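PDB 6SYN: peptidoglycan D,D-transpeptidase FtsI from Yersinia pestis, which probably cross-links peptidoglycan peptides as a penicillin-binding D,D-transpeptidase of class B, acting in the periplasm. Local coordinates for residues Val208-Asn213 against Arg387-Thr392; Ala461-Ala464 against Asn468-Phe471. All blocks are in the same frame, centred on the assembly; numbering follows the deposited sequence.

In the fold
Both contacts belong to the transpeptidase domain and reach the same five-stranded antiparallel sheet, with centres about 12 Å apart. They come in series along the chain: contact 1 closes with 387-392 before contact 2 opens at A461. In the sheet, strand 204-211 of contact 1 is the neighbour of strand 471-478, which in turn pairs with strand 455-464 of contact 2. The two meet where V212 N lies 2.9 Å from R470 O, a probable hydrogen bond. Contact 1 brings a loop to the end of one strand, whereas contact 2 closes a tight connection between two strands, one of which, 455-464, lies beside strand 437-446, which carries several ligand-pocket residues.

Contact 1 of 2, residues Val208-Asn213 against Arg387-Thr392; sequences VLVDVN and RPLSIT
The guanidinium of R387 reaches over the turn that follows strand 204-211 and meets two successive carbonyls from different directions. V212 O lies at its edge, in the guanidinium plane, and takes weak hydrogen bonds from both NE and NH1, each 3.4 Å from the oxygen, with N-H...O angles of 153° and 149°. N213 O instead sits over one face, close to R387 NE, but the angle is too poor for a hydrogen bond. A bend at the third torsion turns the end of the arginine chain toward this turn. The N213 side chain runs alongside R387 in the same direction, its amide plane 69° from the guanidinium, with ND2 3.9 Å from NH1. Within the turn, N213 N donates to the anti lone pair of D211 OD1, 3.2 Å away, which makes an Asx turn. Farther along, V210 and L389 cross nearly at right angles and touch through CG1 and CD2, 4.2 Å apart. R387 NH2 is also hydrogen-bonded to V398 O. Helix 370-381 packs against V208 and V210 through A374, while strands 217-223 and 471-478 pair with strand 204-211 through backbone hydrogen bonds.

Contact 2 of 2, residues Ala461-Ala464 against Asn468-Phe471; sequences AGVA and NPRF
V463 lays its CG1 methyl against the ring of P469, 3.5 Å from P469 CG, beside the short connection between two antiparallel strands, where a classic beta bulge sets R470 and F471 together opposite A464. The bulge is defined by a shared acceptor: A464 O takes hydrogen bonds from two consecutive amides. R470 N, 2.9 Å from A464 O, donates almost straight, with an N-H...O angle of 174°, but comes from above the carbonyl plane. F471 N, 3.1 Å from A464 O, approaches close to the line of the C=O bond. The return bond, A464 N to F471 O, is also 3.1 Å long but more bent, at 139°, and completes the antiparallel hydrogen-bonded pair of A464 with F471.

The side chains of A464 and F471 point to the same face of the sheet, where helix 492-505 covers them through M499, and F471 also meets V502. With CG anti to the carbonyl carbon (chi1 -47°), the F471 ring lies so that R470 CB sits over its centre, 3.6 Å above the plane. Beyond CB, bends at chi2 and chi3 fold the arginine chain, and its end leads away from 461-464. G462 lies about 13 Å from the bound penicillin-derived ligand, so this strand end is near the site without lining it. Beside the return bond, F471 O receives a CA-H...O contact from V463 CA at 3.4 Å.

Contact 1 of 2, residues Val208-Asn213 against Arg387-Thr392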
# COMPACT_ATOMS: atom_id res chain seq x y z
N VAL A 208 -3.44 -2.67 0.01
CA VAL A 208 -4.41 -1.70 0.60
C VAL A 208 -5.76 -2.40 0.75
O VAL A 208 -6.22 -3.02 -0.23
CB VAL A 208 -4.51 -0.41 -0.24
CG1 VAL A 208 -5.49 0.59 0.38
CG2 VAL A 208 -3.15 0.24 -0.43
N LEU A 209 -6.34 -2.31 1.95
CA LEU A 209 -7.67 -2.85 2.32
C LEU A 209 -8.58 -1.69 2.74
O LEU A 209 -8.23 -0.99 3.71
CB LEU A 209 -7.51 -3.85 3.47
CG LEU A 209 -8.78 -4.57 3.90
CD1 LEU A 209 -9.15 -5.65 2.90
CD2 LEU A 209 -8.61 -5.15 5.30
N VAL A 210 -9.71 -1.52 2.06
CA VAL A 210 -10.65 -0.38 2.27
C VAL A 210 -12.04 -0.94 2.58
O VAL A 210 -12.47 -1.89 1.91
CB VAL A 210 -10.68 0.56 1.05
CG1 VAL A 210 -11.64 1.72 1.26
CG2 VAL A 210 -9.29 1.05 0.70
N ASP A 211 -12.70 -0.35 3.59
CA ASP A 211 -14.13 -0.57 3.90
C ASP A 211 -14.95 -0.00 2.74
O ASP A 211 -14.78 1.19 2.41
CB ASP A 211 -14.50 0.09 5.23
CG ASP A 211 -15.73 -0.51 5.88
OD1 ASP A 211 -16.79 -0.53 5.22
OD2 ASP A 211 -15.62 -0.96 7.03
N VAL A 212 -15.81 -0.83 2.16
CA VAL A 212 -16.63 -0.51 0.96
C VAL A 212 -17.67 0.58 1.30
O VAL A 212 -17.99 1.39 0.41
CB VAL A 212 -17.28 -1.82 0.44
CG1 VAL A 212 -18.36 -1.56 -0.59
CG2 VAL A 212 -16.22 -2.77 -0.10
N ASN A 213 -18.14 0.62 2.55
CA ASN A 213 -19.32 1.43 2.97
C ASN A 213 -18.91 2.75 3.64
O ASN A 213 -19.72 3.69 3.60
CB ASN A 213 -20.24 0.64 3.91
CG ASN A 213 -20.86 -0.57 3.25
OD1 ASN A 213 -20.87 -1.65 3.82
ND2 ASN A 213 -21.38 -0.39 2.04
N ARG A 387 -16.96 7.02 -2.50
CA ARG A 387 -16.85 7.56 -1.12
C ARG A 387 -15.44 8.08 -0.88
O ARG A 387 -14.48 7.56 -1.44
CB ARG A 387 -17.25 6.48 -0.10
CG ARG A 387 -18.65 6.67 0.45
CD ARG A 387 -19.04 5.69 1.54
NE ARG A 387 -19.50 4.44 0.94
CZ ARG A 387 -20.76 4.13 0.67
NH1 ARG A 387 -21.03 2.96 0.10
NH2 ARG A 387 -21.75 4.95 0.96
N PRO A 388 -15.27 9.17 -0.10
CA PRO A 388 -13.94 9.61 0.33
C PRO A 388 -13.23 8.67 1.31
O PRO A 388 -13.88 8.06 2.15
CB PRO A 388 -14.18 10.96 1.02
CG PRO A 388 -15.67 11.03 1.31
CD PRO A 388 -16.34 10.07 0.34
N LEU A 389 -11.91 8.62 1.21
CA LEU A 389 -11.00 7.83 2.08
C LEU A 389 -10.78 8.58 3.41
O LEU A 389 -10.98 9.80 3.43
CB LEU A 389 -9.67 7.65 1.34
CG LEU A 389 -9.74 6.84 0.05
CD1 LEU A 389 -8.59 7.19 -0.88
CD2 LEU A 389 -9.75 5.35 0.35
N SER A 390 -10.40 7.86 4.48
CA SER A 390 -9.83 8.45 5.73
C SER A 390 -8.94 7.42 6.45
O SER A 390 -9.20 6.21 6.29
CB SER A 390 -10.93 8.99 6.63
OG SER A 390 -11.77 7.96 7.11
N ILE A 391 -7.91 7.90 7.18
CA ILE A 391 -7.02 7.07 8.06
C ILE A 391 -7.44 7.23 9.52
O ILE A 391 -6.69 6.72 10.39
CB ILE A 391 -5.50 7.37 7.93
CG1 ILE A 391 -5.17 8.71 7.26
CG2 ILE A 391 -4.77 6.22 7.25
CD1 ILE A 391 -5.44 9.91 8.14
N THR A 392 -8.56 7.89 9.81
CA THR A 392 -9.08 8.06 11.20
C THR A 392 -10.48 7.45 11.28
O THR A 392 -11.22 7.51 10.29
CB THR A 392 -9.04 9.53 11.64
OG1 THR A 392 -9.89 10.32 10.81
CG2 THR A 392 -7.63 10.09 11.61

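Contact 2 of 2, residues Ala461-Ala464 against Asn468-Phe471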
# COMPACT_ATOMS: atom_id res chain seq x y z
N ALA A 461 -6.54 -7.17 -7.63
CA ALA A 461 -7.49 -6.26 -6.96
C ALA A 461 -8.84 -6.97 -6.91
O ALA A 461 -9.08 -7.83 -7.77
CB ALA A 461 -7.58 -4.95 -7.70
N GLY A 462 -9.69 -6.63 -5.93
CA GLY A 462 -11.03 -7.21 -5.86
C GLY A 462 -11.79 -6.83 -4.60
O GLY A 462 -11.31 -5.98 -3.82
N VAL A 463 -12.92 -7.50 -4.43
CA VAL A 463 -14.02 -7.14 -3.51
C VAL A 463 -14.58 -8.45 -2.95
O VAL A 463 -14.48 -9.46 -3.65
CB VAL A 463 -15.05 -6.29 -4.29
CG1 VAL A 463 -16.43 -6.92 -4.37
CG2 VAL A 463 -15.11 -4.87 -3.77
N ALA A 464 -15.11 -8.44 -1.72
CA ALA A 464 -15.69 -9.63 -1.07
C ALA A 464 -16.49 -9.23 0.17
O ALA A 464 -16.25 -8.17 0.74
CB ALA A 464 -14.60 -10.61 -0.69
N ASN A 468 -22.49 -9.21 -1.34
CA ASN A 468 -22.70 -8.01 -0.50
C ASN A 468 -21.31 -7.54 -0.07
O ASN A 468 -20.90 -7.79 1.07
CB ASN A 468 -23.62 -8.34 0.67
CG ASN A 468 -24.19 -7.13 1.37
OD1 ASN A 468 -23.96 -5.99 0.97
ND2 ASN A 468 -24.96 -7.37 2.42
N PRO A 469 -20.52 -6.94 -0.98
CA PRO A 469 -19.13 -6.59 -0.68
C PRO A 469 -19.01 -5.71 0.57
O PRO A 469 -19.81 -4.81 0.74
CB PRO A 469 -18.67 -5.79 -1.91
CG PRO A 469 -19.57 -6.27 -3.02
CD PRO A 469 -20.89 -6.58 -2.35
N ARG A 470 -18.02 -6.02 1.40
CA ARG A 470 -17.70 -5.27 2.64
C ARG A 470 -16.29 -4.68 2.51
O ARG A 470 -16.08 -3.55 3.00
CB ARG A 470 -17.84 -6.20 3.85
CG ARG A 470 -19.29 -6.44 4.26
CD ARG A 470 -19.90 -5.23 4.94
NE ARG A 470 -19.14 -4.87 6.13
CZ ARG A 470 -19.32 -5.41 7.34
NH1 ARG A 470 -20.26 -6.32 7.53
NH2 ARG A 470 -18.56 -5.03 8.35
N PHE A 471 -15.38 -5.39 1.85
CA PHE A 471 -13.94 -5.06 1.81
C PHE A 471 -13.44 -5.05 0.36
O PHE A 471 -13.58 -6.06 -0.34
CB PHE A 471 -13.16 -6.06 2.65
CG PHE A 471 -13.78 -6.28 4.00
CD1 PHE A 471 -13.83 -5.26 4.93
CD2 PHE A 471 -14.35 -7.50 4.33
CE1 PHE A 471 -14.42 -5.45 6.17
CE2 PHE A 471 -14.94 -7.70 5.57
CZ PHE A 471 -14.97 -6.67 6.49